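Local coordinates for protein methyltransferase (Pectobacterium atrosepticum SCRI1043, PDB 2P7I) that probably transfers methyl groups from S-adenosylmethionine to an acceptor that is not yet known, as a member of the class I (Rossmann-fold) methyltransferases, at residues 145-150 / 234-239; 68-73 / 89-94; 192-197 / 241-246; 112-117 / 139-144. All blocks are in the same frame, centred on the assembly; numbering follows the deposited sequence. Where two conformers were deposited one is given.

Interaction 1. Residues 145-150 / 234-239; sequences NAVSRQ and PDLCAS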
# COMPACT_ATOMS: atom_id res chain seq x y z
N ASN B 145 -0.21 -11.79 4.19
CA ASN B 145 0.48 -10.56 3.98
C ASN B 145 0.34 -9.60 5.16
O ASN B 145 0.68 -8.46 5.05
CB ASN B 145 0.03 -9.88 2.71
CG ASN B 145 0.27 -10.72 1.51
OD1 ASN B 145 1.05 -11.67 1.56
ND2 ASN B 145 -0.39 -10.39 0.40
N ALA B 146 -0.17 -10.06 6.29
CA ALA B 146 -0.22 -9.24 7.48
C ALA B 146 1.15 -8.69 7.80
O ALA B 146 2.16 -9.40 7.64
CB ALA B 146 -0.70 -10.08 8.67
N VAL B 147 1.21 -7.46 8.30
CA VAL B 147 2.48 -6.82 8.59
C VAL B 147 3.35 -7.64 9.50
O VAL B 147 4.51 -7.88 9.18
CB VAL B 147 2.33 -5.38 9.12
CG1 VAL B 147 3.70 -4.82 9.64
CG2 VAL B 147 1.83 -4.52 8.03
N SER B 148 2.80 -8.07 10.62
CA SER B 148 3.53 -8.89 11.57
C SER B 148 4.14 -10.12 10.90
O SER B 148 5.30 -10.47 11.17
CB SER B 148 2.60 -9.29 12.71
OG SER B 148 1.47 -9.97 12.20
N ARG B 149 3.38 -10.78 10.05
CA ARG B 149 3.84 -11.98 9.36
C ARG B 149 4.95 -11.66 8.36
O ARG B 149 5.94 -12.39 8.27
CB ARG B 149 2.70 -12.69 8.66
CG ARG B 149 3.08 -14.11 8.30
CD ARG B 149 1.95 -14.82 7.62
NE ARG B 149 2.35 -16.15 7.18
CZ ARG B 149 2.34 -17.22 7.97
NH1 ARG B 149 1.95 -17.13 9.21
NH2 ARG B 149 2.69 -18.39 7.48
N GLN B 150 4.80 -10.55 7.65
CA GLN B 150 5.82 -10.11 6.73
C GLN B 150 7.15 -9.81 7.44
O GLN B 150 8.21 -10.11 6.94
CB GLN B 150 5.34 -8.86 5.94
CG GLN B 150 4.18 -9.20 4.97
CD GLN B 150 4.09 -8.26 3.79
OE1 GLN B 150 5.05 -8.13 3.03
NE2 GLN B 150 2.91 -7.65 3.60
N PRO B 234 -6.41 -3.34 3.45
CA PRO B 234 -6.83 -4.71 3.64
C PRO B 234 -5.71 -5.73 3.53
O PRO B 234 -5.72 -6.72 4.24
CB PRO B 234 -7.85 -4.89 2.52
CG PRO B 234 -8.49 -3.55 2.42
CD PRO B 234 -7.30 -2.65 2.52
N ASP B 235 -4.76 -5.52 2.62
CA ASP B 235 -3.73 -6.52 2.33
C ASP B 235 -2.76 -6.69 3.49
O ASP B 235 -2.05 -7.68 3.53
CB ASP B 235 -2.97 -6.15 1.06
CG ASP B 235 -2.02 -7.26 0.60
OD1 ASP B 235 -2.46 -8.40 0.41
OD2 ASP B 235 -0.84 -6.96 0.40
N LEU B 236 -2.70 -5.72 4.40
CA LEU B 236 -1.80 -5.72 5.54
C LEU B 236 -2.43 -6.11 6.89
O LEU B 236 -1.78 -6.03 7.91
CB LEU B 236 -1.20 -4.34 5.69
CG LEU B 236 -0.37 -3.86 4.51
CD1 LEU B 236 0.21 -2.41 4.78
CD2 LEU B 236 0.74 -4.87 4.16
N CYS B 237 -3.71 -6.50 6.88
CA CYS B 237 -4.43 -6.76 8.12
C CYS B 237 -4.15 -8.16 8.64
O CYS B 237 -3.64 -9.01 7.91
CB CYS B 237 -5.96 -6.59 7.88
SG CYS B 237 -6.43 -4.88 7.63
N ALA B 238 -4.51 -8.38 9.91
CA ALA B 238 -4.38 -9.68 10.60
C ALA B 238 -5.15 -10.76 9.83
O ALA B 238 -4.63 -11.85 9.57
CB ALA B 238 -4.90 -9.57 11.99
N SER B 239 -6.38 -10.43 9.44
CA SER B 239 -7.28 -11.38 8.77
C SER B 239 -7.89 -10.67 7.61
O SER B 239 -8.10 -9.48 7.63
CB SER B 239 -8.38 -11.88 9.71
OG SER B 239 -7.83 -12.76 10.68

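Interaction 2. Residues 68-73 / 89-94; sequences TCVEAS and TYIHSR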
# COMPACT_ATOMS: atom_id res chain seq x y z
N THR B 68 -27.50 -21.85 13.79
CA THR B 68 -27.23 -23.26 13.60
C THR B 68 -25.72 -23.39 13.56
O THR B 68 -25.03 -22.60 12.88
CB THR B 68 -27.88 -23.78 12.32
OG1 THR B 68 -29.30 -23.60 12.41
CG2 THR B 68 -27.56 -25.25 12.06
N CYS B 69 -25.20 -24.35 14.32
CA CYS B 69 -23.77 -24.52 14.52
C CYS B 69 -23.35 -25.90 14.10
O CYS B 69 -23.85 -26.88 14.67
CB CYS B 69 -23.40 -24.36 16.00
SG CYS B 69 -23.57 -22.73 16.73
N VAL B 70 -22.41 -25.97 13.16
CA VAL B 70 -21.86 -27.23 12.69
C VAL B 70 -20.43 -27.34 13.20
O VAL B 70 -19.61 -26.43 12.98
CB VAL B 70 -21.87 -27.35 11.15
CG1 VAL B 70 -21.31 -28.70 10.71
CG2 VAL B 70 -23.27 -27.19 10.61
N GLU B 71 -20.15 -28.45 13.87
CA GLU B 71 -18.84 -28.70 14.47
C GLU B 71 -18.60 -30.19 14.46
O GLU B 71 -19.51 -30.96 14.78
CB GLU B 71 -18.82 -28.17 15.90
CG GLU B 71 -17.57 -28.51 16.70
CD GLU B 71 -16.27 -28.21 15.98
OE1 GLU B 71 -16.14 -27.14 15.34
OE2 GLU B 71 -15.35 -29.05 16.07
N ALA B 72 -17.39 -30.58 14.07
CA ALA B 72 -17.03 -32.01 13.93
C ALA B 72 -16.67 -32.68 15.28
O ALA B 72 -16.84 -33.90 15.43
CB ALA B 72 -15.88 -32.15 12.95
N SER B 73 -16.18 -31.89 16.23
CA SER B 73 -15.73 -32.42 17.52
C SER B 73 -16.84 -32.52 18.55
O SER B 73 -17.42 -31.50 18.95
CB SER B 73 -14.63 -31.53 18.13
OG SER B 73 -14.47 -31.83 19.51
N THR B 89 -29.13 -24.40 17.22
CA THR B 89 -29.25 -25.75 16.74
C THR B 89 -27.84 -26.28 16.53
O THR B 89 -27.07 -25.71 15.77
CB THR B 89 -30.00 -25.79 15.42
OG1 THR B 89 -31.32 -25.23 15.61
CG2 THR B 89 -30.11 -27.20 14.92
N TYR B 90 -27.51 -27.37 17.22
CA TYR B 90 -26.18 -27.96 17.11
C TYR B 90 -26.22 -29.12 16.12
O TYR B 90 -27.14 -29.92 16.16
CB TYR B 90 -25.71 -28.46 18.47
CG TYR B 90 -25.55 -27.35 19.47
CD1 TYR B 90 -24.37 -26.65 19.56
CD2 TYR B 90 -26.59 -27.01 20.32
CE1 TYR B 90 -24.22 -25.64 20.48
CE2 TYR B 90 -26.45 -25.99 21.25
CZ TYR B 90 -25.26 -25.31 21.32
OH TYR B 90 -25.10 -24.28 22.22
N ILE B 91 -25.23 -29.19 15.23
CA ILE B 91 -25.12 -30.28 14.26
C ILE B 91 -23.70 -30.83 14.37
O ILE B 91 -22.73 -30.15 14.06
CB ILE B 91 -25.44 -29.81 12.84
CG1 ILE B 91 -26.95 -29.53 12.74
CG2 ILE B 91 -25.06 -30.84 11.83
CD1 ILE B 91 -27.29 -28.69 11.64
N HIS B 92 -23.59 -32.04 14.87
CA HIS B 92 -22.29 -32.65 15.07
C HIS B 92 -22.00 -33.41 13.79
O HIS B 92 -22.56 -34.48 13.56
CB HIS B 92 -22.33 -33.59 16.29
CG HIS B 92 -21.07 -34.36 16.49
ND1 HIS B 92 -21.06 -35.63 17.02
CD2 HIS B 92 -19.78 -34.05 16.22
CE1 HIS B 92 -19.81 -36.07 17.08
NE2 HIS B 92 -19.02 -35.13 16.59
N SER B 93 -21.17 -32.84 12.93
CA SER B 93 -20.87 -33.46 11.65
C SER B 93 -19.63 -32.86 11.07
O SER B 93 -19.27 -31.73 11.41
CB SER B 93 -22.02 -33.21 10.67
OG SER B 93 -21.77 -33.84 9.42
N ARG B 94 -18.98 -33.60 10.17
CA ARG B 94 -18.00 -33.01 9.28
C ARG B 94 -18.77 -32.34 8.15
O ARG B 94 -19.88 -32.74 7.81
CB ARG B 94 -17.08 -34.07 8.69
CG ARG B 94 -16.35 -34.88 9.75
CD ARG B 94 -15.40 -35.85 9.09
NE ARG B 94 -14.53 -35.13 8.17
CZ ARG B 94 -13.29 -34.69 8.45
NH1 ARG B 94 -12.72 -34.92 9.63
NH2 ARG B 94 -12.60 -34.05 7.51

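Interaction 3. Residues 192-197 / 241-246; sequences QVTYRS and FLLCEK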
# COMPACT_ATOMS: atom_id res chain seq x y z
N GLN B 192 -20.18 -15.44 -5.65
CA GLN B 192 -19.99 -14.07 -6.13
C GLN B 192 -19.32 -13.32 -5.00
O GLN B 192 -19.85 -13.28 -3.92
CB GLN B 192 -21.32 -13.39 -6.46
CG GLN B 192 -22.17 -14.11 -7.51
CD GLN B 192 -23.25 -13.21 -8.14
OE1 GLN B 192 -24.44 -13.44 -7.97
NE2 GLN B 192 -22.81 -12.20 -8.89
N VAL B 193 -18.15 -12.75 -5.25
CA VAL B 193 -17.47 -11.98 -4.22
C VAL B 193 -17.95 -10.57 -4.35
O VAL B 193 -17.75 -9.93 -5.39
CB VAL B 193 -15.93 -12.09 -4.34
CG1 VAL B 193 -15.26 -11.11 -3.38
CG2 VAL B 193 -15.49 -13.52 -4.10
N THR B 194 -18.58 -10.06 -3.30
CA THR B 194 -19.25 -8.77 -3.30
C THR B 194 -18.40 -7.67 -2.66
O THR B 194 -18.46 -6.53 -3.08
CB THR B 194 -20.54 -8.93 -2.50
OG1 THR B 194 -21.36 -9.94 -3.13
CG2 THR B 194 -21.30 -7.63 -2.42
N TYR B 195 -17.65 -8.05 -1.62
CA TYR B 195 -16.80 -7.08 -0.91
C TYR B 195 -15.54 -7.74 -0.43
O TYR B 195 -15.54 -8.88 0.01
CB TYR B 195 -17.52 -6.39 0.25
CG TYR B 195 -17.64 -4.91 0.01
CD1 TYR B 195 -16.75 -4.00 0.57
CD2 TYR B 195 -18.63 -4.42 -0.83
CE1 TYR B 195 -16.87 -2.61 0.30
CE2 TYR B 195 -18.75 -3.06 -1.10
CZ TYR B 195 -17.89 -2.17 -0.55
OH TYR B 195 -18.09 -0.83 -0.87
N ARG B 196 -14.44 -7.00 -0.52
CA ARG B 196 -13.15 -7.44 -0.01
C ARG B 196 -12.69 -6.39 1.00
O ARG B 196 -12.80 -5.18 0.74
CB ARG B 196 -12.09 -7.49 -1.10
CG ARG B 196 -12.53 -8.24 -2.36
CD ARG B 196 -12.21 -7.57 -3.63
NE ARG B 196 -12.74 -8.40 -4.71
CZ ARG B 196 -13.98 -8.29 -5.18
NH1 ARG B 196 -14.78 -7.30 -4.79
NH2 ARG B 196 -14.42 -9.11 -6.13
N SER B 197 -12.23 -6.86 2.15
CA SER B 197 -11.72 -5.96 3.20
C SER B 197 -10.75 -6.72 4.10
O SER B 197 -10.42 -7.87 3.85
CB SER B 197 -12.87 -5.35 4.03
OG SER B 197 -12.43 -4.19 4.76
N PHE B 241 -11.11 -10.66 4.67
CA PHE B 241 -12.54 -10.82 4.79
C PHE B 241 -13.12 -10.61 3.42
O PHE B 241 -13.00 -9.53 2.81
CB PHE B 241 -13.08 -9.79 5.84
CG PHE B 241 -14.58 -9.61 5.87
CD1 PHE B 241 -15.47 -10.65 5.60
CD2 PHE B 241 -15.11 -8.38 6.24
CE1 PHE B 241 -16.85 -10.42 5.63
CE2 PHE B 241 -16.49 -8.17 6.31
CZ PHE B 241 -17.36 -9.18 5.96
N LEU B 242 -13.70 -11.68 2.89
CA LEU B 242 -14.55 -11.62 1.73
C LEU B 242 -16.04 -11.78 2.08
O LEU B 242 -16.44 -12.73 2.71
CB LEU B 242 -14.16 -12.69 0.70
CG LEU B 242 -12.74 -12.70 0.10
CD1 LEU B 242 -12.77 -13.79 -1.06
CD2 LEU B 242 -12.36 -11.37 -0.45
N LEU B 243 -16.85 -10.84 1.62
CA LEU B 243 -18.31 -10.95 1.68
C LEU B 243 -18.75 -11.51 0.38
O LEU B 243 -18.50 -10.95 -0.70
CB LEU B 243 -18.99 -9.58 1.87
CG LEU B 243 -20.51 -9.66 2.13
CD1 LEU B 243 -20.77 -10.23 3.56
CD2 LEU B 243 -21.12 -8.27 1.97
N CYS B 244 -19.44 -12.64 0.42
CA CYS B 244 -19.83 -13.34 -0.78
C CYS B 244 -21.33 -13.59 -0.82
O CYS B 244 -21.99 -13.68 0.23
CB CYS B 244 -19.16 -14.71 -0.80
SG CYS B 244 -17.33 -14.67 -0.78
N GLU B 245 -21.85 -13.68 -2.02
CA GLU B 245 -23.25 -14.02 -2.28
C GLU B 245 -23.31 -15.19 -3.23
O GLU B 245 -22.29 -15.61 -3.81
CB GLU B 245 -24.00 -12.80 -2.82
CG GLU B 245 -24.15 -11.80 -1.68
CD GLU B 245 -24.75 -10.46 -2.09
OE1 GLU B 245 -25.86 -10.45 -2.62
OE2 GLU B 245 -24.12 -9.42 -1.84
N LYS B 246 -24.50 -15.75 -3.34
CA LYS B 246 -24.69 -16.98 -4.09
C LYS B 246 -24.60 -16.72 -5.59
O LYS B 246 -25.16 -15.76 -6.10
CB LYS B 246 -26.07 -17.57 -3.74
CG LYS B 246 -26.42 -18.80 -4.47
CD LYS B 246 -27.70 -19.46 -3.87
CE LYS B 246 -28.02 -20.76 -4.64
NZ LYS B 246 -29.03 -21.66 -3.94

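Interaction 4. Residues 112-117 / 139-144; sequences VLEHID and LVCPNA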
# COMPACT_ATOMS: atom_id res chain seq x y z
N VAL B 112 -11.55 -21.08 9.42
CA VAL B 112 -11.81 -22.50 9.23
C VAL B 112 -11.29 -22.98 7.85
O VAL B 112 -10.74 -24.08 7.76
CB VAL B 112 -13.34 -22.79 9.32
CG1 VAL B 112 -13.67 -24.22 8.86
CG2 VAL B 112 -13.90 -22.45 10.72
N LEU B 113 -11.45 -22.17 6.79
CA LEU B 113 -11.14 -22.63 5.40
C LEU B 113 -9.69 -23.11 5.21
O LEU B 113 -9.42 -24.05 4.44
CB LEU B 113 -11.50 -21.57 4.35
CG LEU B 113 -11.46 -22.07 2.91
CD1 LEU B 113 -12.60 -23.06 2.65
CD2 LEU B 113 -11.44 -20.85 1.94
N GLU B 114 -8.77 -22.54 5.99
CA GLU B 114 -7.33 -22.84 5.94
C GLU B 114 -7.00 -24.22 6.50
O GLU B 114 -5.91 -24.75 6.29
CB GLU B 114 -6.53 -21.71 6.63
CG GLU B 114 -6.74 -21.51 8.12
CD GLU B 114 -7.95 -20.65 8.50
OE1 GLU B 114 -8.85 -20.38 7.64
OE2 GLU B 114 -7.95 -20.22 9.67
N HIS B 115 -7.96 -24.78 7.22
CA HIS B 115 -7.86 -26.12 7.77
C HIS B 115 -8.42 -27.21 6.85
O HIS B 115 -8.31 -28.39 7.16
CB HIS B 115 -8.64 -26.20 9.07
CG HIS B 115 -8.01 -25.51 10.23
ND1 HIS B 115 -8.20 -24.17 10.52
CD2 HIS B 115 -7.24 -25.99 11.23
CE1 HIS B 115 -7.54 -23.86 11.62
NE2 HIS B 115 -6.96 -24.95 12.08
N ILE B 116 -9.00 -26.84 5.72
CA ILE B 116 -9.72 -27.79 4.86
C ILE B 116 -8.85 -28.30 3.71
O ILE B 116 -8.28 -27.50 2.94
CB ILE B 116 -11.01 -27.10 4.30
CG1 ILE B 116 -11.87 -26.62 5.46
CG2 ILE B 116 -11.85 -28.06 3.39
CD1 ILE B 116 -12.35 -27.76 6.31
N ASP B 117 -8.78 -29.61 3.53
CA ASP B 117 -8.03 -30.18 2.40
C ASP B 117 -8.55 -29.77 1.02
O ASP B 117 -7.75 -29.52 0.14
CB ASP B 117 -7.98 -31.69 2.50
CG ASP B 117 -7.19 -32.18 3.71
OD1 ASP B 117 -6.21 -31.52 4.14
OD2 ASP B 117 -7.56 -33.25 4.21
N LEU B 139 -16.65 -14.78 4.99
CA LEU B 139 -15.47 -15.62 4.82
C LEU B 139 -14.21 -14.91 5.31
O LEU B 139 -13.79 -13.94 4.74
CB LEU B 139 -15.29 -16.00 3.32
CG LEU B 139 -14.07 -16.83 2.96
CD1 LEU B 139 -14.09 -18.20 3.70
CD2 LEU B 139 -14.04 -17.07 1.43
N VAL B 140 -13.64 -15.43 6.39
CA VAL B 140 -12.49 -14.73 7.02
C VAL B 140 -11.38 -15.73 7.26
O VAL B 140 -11.62 -16.76 7.82
CB VAL B 140 -12.86 -14.00 8.33
CG1 VAL B 140 -11.64 -13.32 8.94
CG2 VAL B 140 -13.96 -12.96 8.08
N CYS B 141 -10.15 -15.39 6.86
CA CYS B 141 -8.99 -16.21 7.11
C CYS B 141 -7.80 -15.37 7.58
O CYS B 141 -7.72 -14.17 7.25
CB CYS B 141 -8.57 -16.90 5.81
SG CYS B 141 -9.74 -18.15 5.22
N PRO B 142 -6.85 -15.99 8.27
CA PRO B 142 -5.60 -15.33 8.60
C PRO B 142 -4.86 -14.92 7.32
O PRO B 142 -4.85 -15.65 6.34
CB PRO B 142 -4.82 -16.38 9.41
CG PRO B 142 -5.67 -17.39 9.66
CD PRO B 142 -6.87 -17.35 8.80
N ASN B 143 -4.30 -13.74 7.30
CA ASN B 143 -3.69 -13.18 6.11
C ASN B 143 -2.20 -13.41 6.03
O ASN B 143 -1.44 -12.99 6.92
CB ASN B 143 -3.98 -11.69 6.15
CG ASN B 143 -3.45 -10.94 4.97
OD1 ASN B 143 -3.24 -11.52 3.88
ND2 ASN B 143 -3.30 -9.64 5.14
N ALA B 144 -1.78 -13.97 4.92
CA ALA B 144 -0.37 -14.17 4.63
C ALA B 144 0.40 -12.88 4.66
O ALA B 144 1.60 -12.88 4.96
CB ALA B 144 -0.21 -14.84 3.26
O HOH W 1 -12.42 -19.51 7.04

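Interaction 1. Residues 145-150 / 234-239
Asn145 reaches Asp235 through its amide nitrogen: ND2 donates to OD1 of Asp235 at 2.9 Å in a nearly straight bond (169°). The carboxylate oxygen is met on its syn side, and the acceptor lies in the amide plane of Asn145, although the two flat groups are turned 76° apart. Asp235 attains this position with CG anti to its backbone N (chi1 -172°). One residue on, CB of Ala146 sits 3.2 Å from the carbonyl oxygen of Cys237, and CA of Ala146 makes a CA-H...O contact with O of Leu236. That same oxygen receives a weak hydrogen bond from N of Val147 (3.3 Å), in the first turn of helix 147-154, whose N-cap position is held by Ala146. Apolar contact follows where CG2 of Val147 lies 3.8 Å from CB of Leu236, while CD2 of Leu236 is 3.6 Å from NE2 of Gln150. In the next shell, the extended Gln150 side chain reaches back along its own segment, NE2 donating to the carbonyl oxygen of Asn145 at 2.8 Å, which ties the start of the helix to the residue before the N-cap. OD1 of Asn145 is occupied by ND2 of Asn161, so both ends of this amide are bound and its rotation is fixed. The contact joins the turn between strand 135-142 and helix 147-154 to the 3-10 turn leading into strand 237-245. Phe201 of strand 192-201 packs on Val147 and Leu236, and Leu236 also meets Leu236 of a second subunit, placing this junction at a subunit interface.

Interaction 2. Residues 68-73 / 89-94
His92 leans across to Ala72 at the C-terminal ends of two parallel strands. Its CB lies 4.1 Å from the carbonyl oxygen of Glu71, and a chi1 of 175° sets CG anti to the backbone N, equally near that oxygen. Farther out, CD2 comes 3.0 Å from O of Ala72 and also approaches O of Glu71, both oxygens lying at the ring edge near its plane. At the tip, NE2 gives O of Ala72 a weak hydrogen bond of 2.8 Å, bent to 125° at the hydrogen. Behind it the backbones pair in parallel register: N of Cys69 donates to O of Thr89, N of Ile91 to O of Cys69 at 2.7 Å, N of Glu71 to O of Ile91, and N of Ser93 to O of Glu71. On the face with Thr68 and Val70, CG2 of Thr68 presses against CD1 of Ile91 at 3.5 Å, a tight carbon pair, and CG2 of Val70 packs on CB of Ile91. On the other face SG of Cys69 stands 5.5 Å from the centroid of the Tyr90 ring, obliquely. Through OE2 Glu71 accepts from N of Ser73, just past its own strand, and through OE1 from N of Phe52, in the loop after strand 46-49. Strands 67-71 and 88-92 form a beta-alpha-beta unit with helix 74-83, which packs on Tyr90 and His92; strand 46-49 flanks 67-71, and 88-92 is outermost in this chain.

Interaction 3. Residues 192-197 / 241-246
Thr194 and Tyr195 both direct their backbone N-H groups to O of Leu243, at 2.7 and 3.2 Å, forming a classic beta bulge in an antiparallel strand pair. Around it the regular backbone bonds run from Gln192 with Glu245 to Ser197 with Phe241, and N of Leu243 returns a bond to O of Tyr195. One side-chain hydrogen bond crosses the strands: in the conformer given, OG1 of Thr194 donates to OE2 of Glu245 at 3.1 Å, arriving from above the carboxylate plane. Apolar contacts lie on both faces. CG2 of Val193 touches SG of Cys244 at 4.0 Å and CD1 of Leu242, whose CD2 packs 3.7 Å from CG of Arg196; CB of Tyr195, in its given conformer, meets CB of Leu243 on the opposite face. CG1 of Val193 lies 3.5 Å above one face of the Arg196 guanidinium, offset toward the rim. NE of Arg196 forms a salt bridge with Glu183, while in that conformer OH of Tyr195 is hydrogen-bonded to O of Ala36 of the third subunit. The chemistry implies a sheet-edge strand pair whose bulge doubly engages one carbonyl, the Arg196 charge probably being balanced largely by Glu183 of helix 179-188.

Interaction 4. Residues 112-117 / 139-144
Glu114 faces Pro142 and Cys141 from a 3-10 turn, with the largest buried area of the contact, 50 Å². CG stands between the backbone N and the carbonyl carbon (chi1 65°), and the chain bends again at chi2 (-84°). The carboxylate and the proline ring then meet tip to tip, OE2 lying 3.2 Å from CD of Pro142 and 3.6 Å from its CG. The other oxygen, OE1, is 3.4 Å from SG of Cys141. Leu113 provides the apolar half: its CB rests 3.9 Å from SG of Cys141, and its CD2 meets CD1 of Leu139 at 4.1 Å, the two leucine side chains crossing at a slant. Cys141 is thus approached by both Leu113 and Glu114, its SG reached by a carboxylate oxygen and by a methylene carbon. A water joins the backbones, accepting from N of Leu113 at 2.8 Å and donating to O of Val140 at 3.0 Å. Leu182 of helix 179-188 packs on Leu113, Leu139 and Cys141, and Tyr177 touches Leu113 and Cys141. The turn follows strand 104-110 and meets the C-terminal end of its sheet neighbour 135-142, the end of the sheet where class I methyltransferases commonly form their active-site cleft. With no clear direct hydrogen bond across it, the contact rests on leucine and cysteine packing, a carboxylate laid against Pro142 and Cys141, and one bridging water.

Overall arrangement
All four contacts reach one mixed sheet of the Rossmann-like methyltransferase fold. Interaction 2 pairs the outermost strand at one edge, interaction 3 the antiparallel strands at the other; their centres are 24 Å apart. Interaction 4 lies between them, its centre about 7 Å from the centre of the chain, and joins interaction 3 through N of Leu242 and O of Leu139, 2.9 Å apart. It also meets interaction 1, where ND2 of Asn143 probably bonds O of Asp235 and O of Cys237. Interactions 1 and 3 both touch the third subunit. Interactions 2 and 4, nearest atoms about 6 Å apart, lie at the C-terminal ends of parallel strands, where class I methyltransferases bind S-adenosylmethionine, as is probable here.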